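Long-range contacts in DPS Protein (Brevibacillus brevis, PDB 1N1Q), which probably protects DNA from oxidative damage by oxidising iron(II) with hydrogen peroxide and storing it as iron(III) mineral inside a hollow dodecameric shell: residues A[106-111]-A[135-140]; A[18-23]-A[102-107]; A[7-12]-A[116-121]. All blocks are in the same frame, centred on the assembly; numbering follows the deposited sequence.

Contact 1: residues A[106-111]-A[135-140]; sequences DLVGEL and AGLEKH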
ATOM      1  N   ASP A 106      12.153  26.927 -26.021  1.00 17.19           N
ATOM      2  CA  ASP A 106      13.366  26.229 -26.417  1.00 17.99           C
ATOM      3  C   ASP A 106      13.012  24.785 -26.803  1.00 17.27           C
ATOM      4  O   ASP A 106      13.445  24.284 -27.844  1.00 17.31           O
ATOM      5  CB  ASP A 106      14.371  26.255 -25.264  1.00 18.80           C
ATOM      6  CG  ASP A 106      15.765  25.827 -25.692  1.00 23.65           C
ATOM      7  OD1 ASP A 106      16.127  26.088 -26.854  1.00 31.74           O
ATOM      8  OD2 ASP A 106      16.492  25.262 -24.852  1.00 29.53           O
ATOM      9  N   LEU A 107      12.206  24.128 -25.974  1.00 16.08           N
ATOM     10  CA  LEU A 107      11.790  22.757 -26.243  1.00 15.96           C
ATOM     11  C   LEU A 107      11.012  22.625 -27.546  1.00 15.63           C
ATOM     12  O   LEU A 107      11.167  21.644 -28.272  1.00 14.68           O
ATOM     13  CB  LEU A 107      10.944  22.210 -25.091  1.00 15.77           C
ATOM     14  CG  LEU A 107      11.634  22.081 -23.730  1.00 15.99           C
ATOM     15  CD1 LEU A 107      10.719  21.324 -22.779  1.00 16.69           C
ATOM     16  CD2 LEU A 107      12.967  21.349 -23.883  1.00 15.92           C
ATOM     17  N   VAL A 108      10.162  23.601 -27.848  1.00 16.06           N
ATOM     18  CA  VAL A 108       9.391  23.551 -29.092  1.00 16.38           C
ATOM     19  C   VAL A 108      10.359  23.497 -30.272  1.00 16.39           C
ATOM     20  O   VAL A 108      10.166  22.728 -31.212  1.00 15.86           O
ATOM     21  CB  VAL A 108       8.468  24.786 -29.243  1.00 16.61           C
ATOM     22  CG1 VAL A 108       8.004  24.932 -30.697  1.00 18.15           C
ATOM     23  CG2 VAL A 108       7.249  24.627 -28.341  1.00 17.27           C
ATOM     24  N   GLY A 109      11.407  24.311 -30.203  1.00 16.44           N
ATOM     25  CA  GLY A 109      12.399  24.327 -31.262  1.00 16.69           C
ATOM     26  C   GLY A 109      13.121  22.994 -31.360  1.00 16.55           C
ATOM     27  O   GLY A 109      13.340  22.480 -32.459  1.00 16.14           O
ATOM     28  N   GLU A 110      13.495  22.431 -30.215  1.00 16.12           N
ATOM     29  CA  GLU A 110      14.191  21.151 -30.200  1.00 16.00           C
ATOM     30  C   GLU A 110      13.272  20.032 -30.667  1.00 16.20           C
ATOM     31  O   GLU A 110      13.711  19.100 -31.345  1.00 15.44           O
ATOM     32  CB  GLU A 110      14.721  20.838 -28.795  1.00 16.28           C
ATOM     33  CG  GLU A 110      15.773  21.824 -28.296  1.00 16.17           C
ATOM     34  CD  GLU A 110      16.424  21.392 -26.992  1.00 17.02           C
ATOM     35  OE1 GLU A 110      15.941  20.429 -26.359  1.00 16.77           O
ATOM     36  OE2 GLU A 110      17.419  22.026 -26.588  1.00 17.43           O
ATOM     37  N   LEU A 111      11.994  20.120 -30.309  1.00 16.49           N
ATOM     38  CA  LEU A 111      11.040  19.091 -30.706  1.00 16.54           C
ATOM     39  C   LEU A 111      10.866  19.074 -32.222  1.00 17.01           C
ATOM     40  O   LEU A 111      10.728  18.012 -32.828  1.00 16.29           O
ATOM     41  CB  LEU A 111       9.700  19.308 -29.996  1.00 16.27           C
ATOM     42  CG  LEU A 111       9.704  18.887 -28.511  1.00 15.83           C
ATOM     43  CD1 LEU A 111       8.432  19.377 -27.825  1.00 14.62           C
ATOM     44  CD2 LEU A 111       9.834  17.365 -28.408  1.00 14.43           C
ATOM     45  N   ALA A 135       2.673  20.306 -29.265  1.00 14.59           N
ATOM     46  CA  ALA A 135       1.382  20.977 -29.349  1.00 14.90           C
ATOM     47  C   ALA A 135       0.953  21.480 -27.971  1.00 15.03           C
ATOM     48  O   ALA A 135       0.434  22.594 -27.839  1.00 15.29           O
ATOM     49  CB  ALA A 135       0.318  20.013 -29.919  1.00 15.23           C
ATOM     50  N   GLY A 136       1.173  20.655 -26.950  1.00 14.48           N
ATOM     51  CA  GLY A 136       0.798  21.030 -25.600  1.00 14.80           C
ATOM     52  C   GLY A 136       1.597  22.215 -25.091  1.00 14.98           C
ATOM     53  O   GLY A 136       1.048  23.100 -24.419  1.00 15.24           O
ATOM     54  N   LEU A 137       2.892  22.238 -25.400  1.00 14.46           N
ATOM     55  CA  LEU A 137       3.753  23.335 -24.966  1.00 14.48           C
ATOM     56  C   LEU A 137       3.354  24.645 -25.632  1.00 14.19           C
ATOM     57  O   LEU A 137       3.340  25.701 -24.990  1.00 13.62           O
ATOM     58  CB  LEU A 137       5.220  23.029 -25.287  1.00 14.27           C
ATOM     59  CG  LEU A 137       5.839  21.820 -24.571  1.00 15.80           C
ATOM     60  CD1 LEU A 137       7.317  21.737 -24.897  1.00 16.82           C
ATOM     61  CD2 LEU A 137       5.630  21.950 -23.070  1.00 15.05           C
ATOM     62  N   GLU A 138       3.034  24.579 -26.920  1.00 14.17           N
ATOM     63  CA  GLU A 138       2.636  25.777 -27.645  1.00 14.22           C
ATOM     64  C   GLU A 138       1.383  26.388 -27.018  1.00 13.96           C
ATOM     65  O   GLU A 138       1.247  27.600 -26.948  1.00 14.20           O
ATOM     66  CB  GLU A 138       2.415  25.449 -29.127  1.00 14.11           C
ATOM     67  CG  GLU A 138       3.718  25.127 -29.866  1.00 15.83           C
ATOM     68  CD  GLU A 138       3.511  24.768 -31.326  1.00 18.89           C
ATOM     69  OE1 GLU A 138       2.356  24.766 -31.789  1.00 22.16           O
ATOM     70  OE2 GLU A 138       4.511  24.488 -32.021  1.00 23.05           O
ATOM     71  N   LYS A 139       0.479  25.547 -26.541  1.00 13.32           N
ATOM     72  CA  LYS A 139      -0.738  26.037 -25.915  1.00 13.67           C
ATOM     73  C   LYS A 139      -0.396  26.674 -24.570  1.00 13.71           C
ATOM     74  O   LYS A 139      -0.895  27.749 -24.243  1.00 13.24           O
ATOM     75  CB  LYS A 139      -1.739  24.896 -25.724  1.00 14.18           C
ATOM     76  CG  LYS A 139      -3.047  25.337 -25.090  1.00 16.10           C
ATOM     77  CD  LYS A 139      -4.051  24.197 -25.056  1.00 18.89           C
ATOM     78  CE  LYS A 139      -5.331  24.625 -24.329  1.00 20.36           C
ATOM     79  NZ  LYS A 139      -6.353  23.540 -24.328  1.00 21.93           N
ATOM     80  N   HIS A 140       0.464  26.010 -23.797  1.00 13.30           N
ATOM     81  CA  HIS A 140       0.888  26.550 -22.508  1.00 13.41           C
ATOM     82  C   HIS A 140       1.586  27.883 -22.712  1.00 13.23           C
ATOM     83  O   HIS A 140       1.406  28.813 -21.921  1.00 12.80           O
ATOM     84  CB  HIS A 140       1.856  25.599 -21.793  1.00 13.57           C
ATOM     85  CG  HIS A 140       1.190  24.431 -21.136  1.00 13.11           C
ATOM     86  ND1 HIS A 140       0.109  24.570 -20.289  1.00 14.19           N
ATOM     87  CD2 HIS A 140       1.479  23.108 -21.163  1.00 12.99           C
ATOM     88  CE1 HIS A 140      -0.237  23.381 -19.822  1.00 14.49           C
ATOM     89  NE2 HIS A 140       0.581  22.477 -20.337  1.00 13.83           N
TER
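Leu137 of helix 124-148 and Val108 of helix 93-120 carry most of this contact. Their CA atoms are 7.0 Å apart, the closest such pair of the two segments. The side chains slide past each other in opposite directions, and Val108 CG2 meets Leu137 CB at 4.0 Å. Beyond that point Leu137 reaches two leucines of 106-111 that sit one helical turn apart. Leu137 CD1 lies 3.7 Å from Leu107 CB. On its other contact, Leu137 CD1 is 3.9 Å from Leu111 CD1, where the two side chains cross at about a right angle. One methyl of Leu137 thus serves both leucines.

Glu138 continues the contact on its exposed side. Glu138 CG is anti to the carbonyl carbon (chi1 -70°) and packs against Val108 CG2 at 3.9 Å. The chain is extended beyond CG and runs across Val108 at about a right angle. Glu138 OE2 comes within 3.8 Å of Val108 CG1, which is packing against a methyl and not a polar bond. The carboxylate also lies close to that of Glu134, and the two like charges would be expected to repel if both are ionised.

Leu107 has a second role: it also touches Trp20 and Leu23 of helix 4-33, so the apolar layer runs on into the protein core. The segment axes come within 9.6 Å at 154°, antiparallel with a modest tilt. Helices 93-120 and 124-148 pack here as antiparallel neighbours of the ferritin-like four-helix bundle, with Leu107, Leu111 and Leu137 on the buried side.

Contact 2: residues A[18-23]-A[102-107]; sequences ANWVVL and NDFVDL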
ATOM      1  N   ALA A  18      16.043  13.787 -20.567  1.00 12.27           N
ATOM      2  CA  ALA A  18      16.897  14.557 -19.673  1.00 12.92           C
ATOM      3  C   ALA A  18      16.266  15.914 -19.362  1.00 12.84           C
ATOM      4  O   ALA A  18      16.265  16.356 -18.209  1.00 12.78           O
ATOM      5  CB  ALA A  18      18.277  14.748 -20.301  1.00 13.00           C
ATOM      6  N   ASN A  19      15.729  16.569 -20.392  1.00 12.64           N
ATOM      7  CA  ASN A  19      15.102  17.875 -20.212  1.00 12.24           C
ATOM      8  C   ASN A  19      13.931  17.813 -19.246  1.00 11.75           C
ATOM      9  O   ASN A  19      13.812  18.652 -18.354  1.00 11.60           O
ATOM     10  CB  ASN A  19      14.617  18.444 -21.549  1.00 12.20           C
ATOM     11  CG  ASN A  19      15.728  19.094 -22.343  1.00 12.71           C
ATOM     12  OD1 ASN A  19      16.718  19.542 -21.775  1.00 13.04           O
ATOM     13  ND2 ASN A  19      15.559  19.171 -23.659  1.00 11.70           N
ATOM     14  N   TRP A  20      13.062  16.822 -19.426  1.00 11.49           N
ATOM     15  CA  TRP A  20      11.900  16.687 -18.564  1.00 11.41           C
ATOM     16  C   TRP A  20      12.224  16.219 -17.156  1.00 11.37           C
ATOM     17  O   TRP A  20      11.472  16.503 -16.219  1.00 11.64           O
ATOM     18  CB  TRP A  20      10.851  15.789 -19.225  1.00 11.60           C
ATOM     19  CG  TRP A  20      10.121  16.525 -20.303  1.00 11.24           C
ATOM     20  CD1 TRP A  20      10.277  16.384 -21.654  1.00 10.66           C
ATOM     21  CD2 TRP A  20       9.197  17.602 -20.116  1.00 11.16           C
ATOM     22  NE1 TRP A  20       9.510  17.313 -22.321  1.00 12.27           N
ATOM     23  CE2 TRP A  20       8.839  18.075 -21.400  1.00 11.76           C
ATOM     24  CE3 TRP A  20       8.641  18.218 -18.985  1.00 12.74           C
ATOM     25  CZ2 TRP A  20       7.949  19.136 -21.585  1.00 12.57           C
ATOM     26  CZ3 TRP A  20       7.755  19.274 -19.168  1.00 12.91           C
ATOM     27  CH2 TRP A  20       7.420  19.723 -20.459  1.00 12.84           C
ATOM     28  N   VAL A  21      13.332  15.504 -16.999  1.00 11.03           N
ATOM     29  CA  VAL A  21      13.740  15.068 -15.665  1.00 11.08           C
ATOM     30  C   VAL A  21      14.179  16.331 -14.927  1.00 11.16           C
ATOM     31  O   VAL A  21      13.889  16.509 -13.750  1.00 11.66           O
ATOM     32  CB  VAL A  21      14.913  14.058 -15.724  1.00 10.01           C
ATOM     33  CG1 VAL A  21      15.368  13.682 -14.308  1.00 10.89           C
ATOM     34  CG2 VAL A  21      14.480  12.826 -16.464  1.00  7.12           C
ATOM     35  N   VAL A  22      14.868  17.216 -15.637  1.00 11.91           N
ATOM     36  CA  VAL A  22      15.301  18.482 -15.047  1.00 12.15           C
ATOM     37  C   VAL A  22      14.067  19.340 -14.730  1.00 12.48           C
ATOM     38  O   VAL A  22      13.938  19.881 -13.628  1.00 11.32           O
ATOM     39  CB  VAL A  22      16.228  19.274 -16.015  1.00 12.22           C
ATOM     40  CG1 VAL A  22      16.364  20.725 -15.548  1.00 12.73           C
ATOM     41  CG2 VAL A  22      17.600  18.614 -16.080  1.00 13.69           C
ATOM     42  N   LEU A  23      13.154  19.444 -15.694  1.00 12.00           N
ATOM     43  CA  LEU A  23      11.942  20.235 -15.508  1.00 12.40           C
ATOM     44  C   LEU A  23      11.035  19.727 -14.390  1.00 12.06           C
ATOM     45  O   LEU A  23      10.367  20.522 -13.731  1.00 11.22           O
ATOM     46  CB  LEU A  23      11.152  20.320 -16.818  1.00 12.76           C
ATOM     47  CG  LEU A  23      11.684  21.374 -17.799  1.00 14.63           C
ATOM     48  CD1 LEU A  23      11.061  21.187 -19.171  1.00 16.91           C
ATOM     49  CD2 LEU A  23      11.387  22.762 -17.248  1.00 15.91           C
ATOM     50  N   ASN A 102      10.353  30.637 -21.567  1.00 13.69           N
ATOM     51  CA  ASN A 102      11.631  30.490 -22.256  1.00 14.30           C
ATOM     52  C   ASN A 102      11.970  29.018 -22.484  1.00 13.97           C
ATOM     53  O   ASN A 102      12.358  28.629 -23.580  1.00 13.72           O
ATOM     54  CB  ASN A 102      12.771  31.140 -21.467  1.00 14.61           C
ATOM     55  CG  ASN A 102      12.659  32.649 -21.413  1.00 16.51           C
ATOM     56  OD1 ASN A 102      12.007  33.265 -22.258  1.00 18.44           O
ATOM     57  ND2 ASN A 102      13.304  33.254 -20.423  1.00 18.18           N
ATOM     58  N   ASP A 103      11.826  28.204 -21.443  1.00 13.45           N
ATOM     59  CA  ASP A 103      12.129  26.781 -21.551  1.00 13.54           C
ATOM     60  C   ASP A 103      11.226  26.077 -22.563  1.00 13.23           C
ATOM     61  O   ASP A 103      11.703  25.328 -23.424  1.00 12.46           O
ATOM     62  CB  ASP A 103      12.005  26.106 -20.181  1.00 13.95           C
ATOM     63  CG  ASP A 103      13.100  26.539 -19.218  1.00 13.38           C
ATOM     64  OD1 ASP A 103      14.053  27.207 -19.660  1.00 13.31           O
ATOM     65  OD2 ASP A 103      13.004  26.204 -18.027  1.00 13.18           O
ATOM     66  N   PHE A 104       9.921  26.305 -22.455  1.00 13.47           N
ATOM     67  CA  PHE A 104       8.986  25.674 -23.384  1.00 13.33           C
ATOM     68  C   PHE A 104       9.262  26.106 -24.821  1.00 13.58           C
ATOM     69  O   PHE A 104       9.150  25.311 -25.751  1.00 13.69           O
ATOM     70  CB  PHE A 104       7.542  26.008 -23.004  1.00 13.46           C
ATOM     71  CG  PHE A 104       7.012  25.212 -21.834  1.00 13.94           C
ATOM     72  CD1 PHE A 104       5.670  25.312 -21.464  1.00 14.36           C
ATOM     73  CD2 PHE A 104       7.840  24.355 -21.113  1.00 13.72           C
ATOM     74  CE1 PHE A 104       5.164  24.572 -20.395  1.00 15.20           C
ATOM     75  CE2 PHE A 104       7.340  23.612 -20.041  1.00 13.63           C
ATOM     76  CZ  PHE A 104       6.009  23.716 -19.682  1.00 13.75           C
ATOM     77  N   VAL A 105       9.625  27.368 -25.004  1.00 14.16           N
ATOM     78  CA  VAL A 105       9.929  27.864 -26.340  1.00 15.66           C
ATOM     79  C   VAL A 105      11.159  27.133 -26.882  1.00 16.46           C
ATOM     80  O   VAL A 105      11.195  26.754 -28.050  1.00 16.51           O
ATOM     81  CB  VAL A 105      10.187  29.392 -26.333  1.00 15.67           C
ATOM     82  CG1 VAL A 105      10.652  29.860 -27.713  1.00 16.51           C
ATOM     83  CG2 VAL A 105       8.916  30.122 -25.951  1.00 14.01           C
ATOM     84  N   ASP A 106      12.153  26.927 -26.021  1.00 17.19           N
ATOM     85  CA  ASP A 106      13.366  26.229 -26.417  1.00 17.99           C
ATOM     86  C   ASP A 106      13.012  24.785 -26.803  1.00 17.27           C
ATOM     87  O   ASP A 106      13.445  24.284 -27.844  1.00 17.31           O
ATOM     88  CB  ASP A 106      14.371  26.255 -25.264  1.00 18.80           C
ATOM     89  CG  ASP A 106      15.765  25.827 -25.692  1.00 23.65           C
ATOM     90  OD1 ASP A 106      16.127  26.088 -26.854  1.00 31.74           O
ATOM     91  OD2 ASP A 106      16.492  25.262 -24.852  1.00 29.53           O
ATOM     92  N   LEU A 107      12.206  24.128 -25.974  1.00 16.08           N
ATOM     93  CA  LEU A 107      11.790  22.757 -26.243  1.00 15.96           C
ATOM     94  C   LEU A 107      11.012  22.625 -27.546  1.00 15.63           C
ATOM     95  O   LEU A 107      11.167  21.644 -28.272  1.00 14.68           O
ATOM     96  CB  LEU A 107      10.944  22.210 -25.091  1.00 15.77           C
ATOM     97  CG  LEU A 107      11.634  22.081 -23.730  1.00 15.99           C
ATOM     98  CD1 LEU A 107      10.719  21.324 -22.779  1.00 16.69           C
ATOM     99  CD2 LEU A 107      12.967  21.349 -23.883  1.00 15.92           C
TER
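Leu23 and Leu107 meet tip to tip, with their CD1 methyls 3.6 Å apart. This is the tight part of the contact. Leu107 CD1 also lies 3.7 Å from Trp20 CZ2. The CD1 methyls of Leu23 and Leu107 both sit over the same side of the indole plane, displaced toward the rim. The first bond of the Trp20 side chain points neither toward nor away from 102-107, but its far end comes nearer. There, Trp20 CH2 packs against Phe104 CE2 at 3.9 Å, and the two side chains cross at about a right angle. His56 of helix 39-66 also meets the Trp20 ring.

The other branch of Leu107 faces a polar group. Leu107 CD2 lies 3.4 Å from Asn19 ND2, as the two side chains slide past each other. The amide of Asn19 is buried but well satisfied. OD1 accepts hydrogen bonds from the backbone N of both Ser83 and Ile84, and ND2 is bonded to Gln16 OE1. The OD1 bonds tie helix 4-33 to the loop after helix 75-81. All three together should fix the amide rotation.

Asp103 marks the looser, partly exposed side. Asp103 OD2 only brushes Leu23 CD2 at 3.9 Å. The carboxylate is held by a salt bridge to Lys26.

The segments run nearly antiparallel (169°), with their axes 12.3 Å apart. That is wide for neighbouring helices, and the large side chains span the distance. Val21, which takes no part here, packs on Val25 of a second subunit. In the ferritin-like fold, these leucines and aromatic rings form part of the bundle's central core, about 4 Å from the centre of the chain.

Contact 3: residues A[7-12]-A[116-121]; sequences QLVAVL and DVADEA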
ATOM      1  N   GLN A   7      19.967   5.096 -34.328  1.00 15.46           N
ATOM      2  CA  GLN A   7      20.393   5.457 -32.983  1.00 15.45           C
ATOM      3  C   GLN A   7      20.194   6.942 -32.697  1.00 14.41           C
ATOM      4  O   GLN A   7      19.981   7.334 -31.549  1.00 13.69           O
ATOM      5  CB  GLN A   7      21.852   5.045 -32.753  1.00 14.81           C
ATOM      6  CG  GLN A   7      22.039   3.527 -32.821  1.00 16.08           C
ATOM      7  CD  GLN A   7      23.395   3.072 -32.330  1.00 12.10           C
ATOM      8  OE1 GLN A   7      23.816   3.428 -31.231  1.00 24.84           O
ATOM      9  NE2 GLN A   7      24.074   2.280 -33.126  1.00 13.37           N
ATOM     10  N   LEU A   8      20.262   7.778 -33.728  1.00 14.69           N
ATOM     11  CA  LEU A   8      20.043   9.200 -33.500  1.00 15.28           C
ATOM     12  C   LEU A   8      18.638   9.443 -32.954  1.00 16.01           C
ATOM     13  O   LEU A   8      18.417  10.426 -32.252  1.00 14.69           O
ATOM     14  CB  LEU A   8      20.254  10.006 -34.786  1.00 14.11           C
ATOM     15  CG  LEU A   8      21.719  10.241 -35.180  1.00 14.71           C
ATOM     16  CD1 LEU A   8      21.789  11.004 -36.467  1.00 12.95           C
ATOM     17  CD2 LEU A   8      22.427  11.001 -34.077  1.00 13.06           C
ATOM     18  N   VAL A   9      17.680   8.563 -33.254  1.00 18.39           N
ATOM     19  CA  VAL A   9      16.350   8.820 -32.726  1.00 18.44           C
ATOM     20  C   VAL A   9      16.337   8.614 -31.219  1.00 17.77           C
ATOM     21  O   VAL A   9      15.813   9.438 -30.482  1.00 16.85           O
ATOM     22  CB  VAL A   9      15.259   7.932 -33.372  1.00 18.89           C
ATOM     23  CG1 VAL A   9      13.894   8.248 -32.734  1.00 18.77           C
ATOM     24  CG2 VAL A   9      15.202   8.188 -34.875  1.00 19.50           C
ATOM     25  N   ALA A  10      16.933   7.520 -30.760  1.00 16.85           N
ATOM     26  CA  ALA A  10      16.992   7.247 -29.330  1.00 17.08           C
ATOM     27  C   ALA A  10      17.782   8.345 -28.612  1.00 16.56           C
ATOM     28  O   ALA A  10      17.455   8.727 -27.490  1.00 15.90           O
ATOM     29  CB  ALA A  10      17.630   5.873 -29.068  1.00 16.84           C
ATOM     30  N   VAL A  11      18.818   8.863 -29.263  1.00 16.13           N
ATOM     31  CA  VAL A  11      19.622   9.926 -28.657  1.00 16.16           C
ATOM     32  C   VAL A  11      18.805  11.211 -28.493  1.00 15.91           C
ATOM     33  O   VAL A  11      18.838  11.852 -27.449  1.00 14.31           O
ATOM     34  CB  VAL A  11      20.878  10.238 -29.497  1.00 16.33           C
ATOM     35  CG1 VAL A  11      21.612  11.444 -28.918  1.00 17.15           C
ATOM     36  CG2 VAL A  11      21.793   9.036 -29.508  1.00 16.45           C
ATOM     37  N   LEU A  12      18.063  11.580 -29.529  1.00 15.94           N
ATOM     38  CA  LEU A  12      17.251  12.786 -29.473  1.00 16.73           C
ATOM     39  C   LEU A  12      16.120  12.620 -28.469  1.00 15.75           C
ATOM     40  O   LEU A  12      15.722  13.574 -27.800  1.00 15.20           O
ATOM     41  CB  LEU A  12      16.693  13.108 -30.859  1.00 17.43           C
ATOM     42  CG  LEU A  12      17.789  13.565 -31.827  1.00 22.84           C
ATOM     43  CD1 LEU A  12      17.216  13.726 -33.220  1.00 26.53           C
ATOM     44  CD2 LEU A  12      18.379  14.882 -31.330  1.00 25.03           C
ATOM     45  N   ASP A 116      11.887  15.991 -37.156  1.00 20.23           N
ATOM     46  CA  ASP A 116      12.423  15.913 -38.506  1.00 21.34           C
ATOM     47  C   ASP A 116      13.402  14.755 -38.635  1.00 21.42           C
ATOM     48  O   ASP A 116      13.422  14.046 -39.637  1.00 21.34           O
ATOM     49  CB  ASP A 116      13.116  17.212 -38.897  1.00 21.64           C
ATOM     50  CG  ASP A 116      13.819  17.107 -40.241  1.00 24.85           C
ATOM     51  OD1 ASP A 116      15.053  16.940 -40.254  1.00 27.31           O
ATOM     52  OD2 ASP A 116      13.132  17.170 -41.278  1.00 28.04           O
ATOM     53  N   VAL A 117      14.215  14.560 -37.609  1.00 21.63           N
ATOM     54  CA  VAL A 117      15.175  13.472 -37.615  1.00 22.15           C
ATOM     55  C   VAL A 117      14.461  12.127 -37.521  1.00 21.92           C
ATOM     56  O   VAL A 117      14.855  11.165 -38.189  1.00 21.28           O
ATOM     57  CB  VAL A 117      16.170  13.607 -36.447  1.00 22.67           C
ATOM     58  CG1 VAL A 117      16.984  12.333 -36.308  1.00 23.83           C
ATOM     59  CG2 VAL A 117      17.094  14.781 -36.689  1.00 23.75           C
ATOM     60  N   ALA A 118      13.411  12.066 -36.705  1.00 21.59           N
ATOM     61  CA  ALA A 118      12.642  10.839 -36.567  1.00 22.04           C
ATOM     62  C   ALA A 118      11.970  10.528 -37.893  1.00 22.34           C
ATOM     63  O   ALA A 118      11.986   9.383 -38.346  1.00 21.62           O
ATOM     64  CB  ALA A 118      11.594  10.983 -35.452  1.00 21.56           C
ATOM     65  N   ASP A 119      11.374  11.546 -38.508  1.00 23.97           N
ATOM     66  CA  ASP A 119      10.697  11.363 -39.790  1.00 25.89           C
ATOM     67  C   ASP A 119      11.657  10.828 -40.847  1.00 26.05           C
ATOM     68  O   ASP A 119      11.294   9.968 -41.653  1.00 26.19           O
ATOM     69  CB  ASP A 119      10.089  12.681 -40.288  1.00 26.77           C
ATOM     70  CG  ASP A 119       8.793  13.044 -39.566  1.00 30.05           C
ATOM     71  OD1 ASP A 119       8.053  12.115 -39.178  1.00 35.99           O
ATOM     72  OD2 ASP A 119       8.531  14.252 -39.392  1.00 35.56           O
ATOM     73  N   GLU A 120      12.887  11.334 -40.842  1.00 26.38           N
ATOM     74  CA  GLU A 120      13.885  10.914 -41.818  1.00 26.73           C
ATOM     75  C   GLU A 120      14.339   9.472 -41.593  1.00 26.86           C
ATOM     76  O   GLU A 120      14.855   8.824 -42.507  1.00 25.74           O
ATOM     77  CB  GLU A 120      15.079  11.852 -41.767  1.00 27.58           C
ATOM     78  N   ALA A 121      14.163   8.977 -40.373  1.00 25.78           N
ATOM     79  CA  ALA A 121      14.536   7.609 -40.055  1.00 24.89           C
ATOM     80  C   ALA A 121      13.294   6.738 -40.196  1.00 23.81           C
ATOM     81  O   ALA A 121      13.287   5.582 -39.790  1.00 22.59           O
ATOM     82  CB  ALA A 121      15.077   7.525 -38.637  1.00 25.26           C
TER
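At one end of the four-helix bundle, Leu12 and Val117 join the early part of helix 4-33 to the last turns of helix 93-120. Leu12 CD1 rests on the branched end of Val117. Leu12 CD1 lies 3.4 Å from both Val117 CB and Val117 CG1. These distances are shorter than usual van der Waals contact, so the fit here is tight. The two side chains cross at about a right angle.

The segments are antiparallel neighbours of the ferritin-like bundle. Their axes are inclined at 155° and approach to 9.3 Å. The backbones come nearest at Val9 and Ala118, whose CA atoms are 5.7 Å apart. The small Ala118 is consistent with this close approach, and Val9 CG2 lies 4.1 Å from Ala118 CA. Val9 CG2 also meets Ala121 CB at 3.8 Å, in the loop that follows helix 93-120. Val9 and Ala118 also touch Thr126 of helix 124-148, and Val9 touches Ile67. On the exposed flank, Leu8 CB makes a looser contact with Val117 CG1 at 4.3 Å.

Overall arrangement
All three contacts use helix 93-120. Contact 1 pairs it with helix 124-148, while contacts 2 and 3 pair it with helix 4-33. Contacts 1 and 2 share Asp106 and Leu107, and their centres are 9 Å apart. They also touch through Leu137, whose CD2 packs on Phe104 and Trp20. Contact 3 is centred 18 Å from contact 1 and 19 Å from contact 2, toward one end of the bundle. Along the chain contact 1 begins where contact 2 ends, contact 2 is nested inside contact 3, and contacts 1 and 3 cross. Together they join three of the four long helices in the ferritin-like subunit, twelve of which build the iron-storing shell.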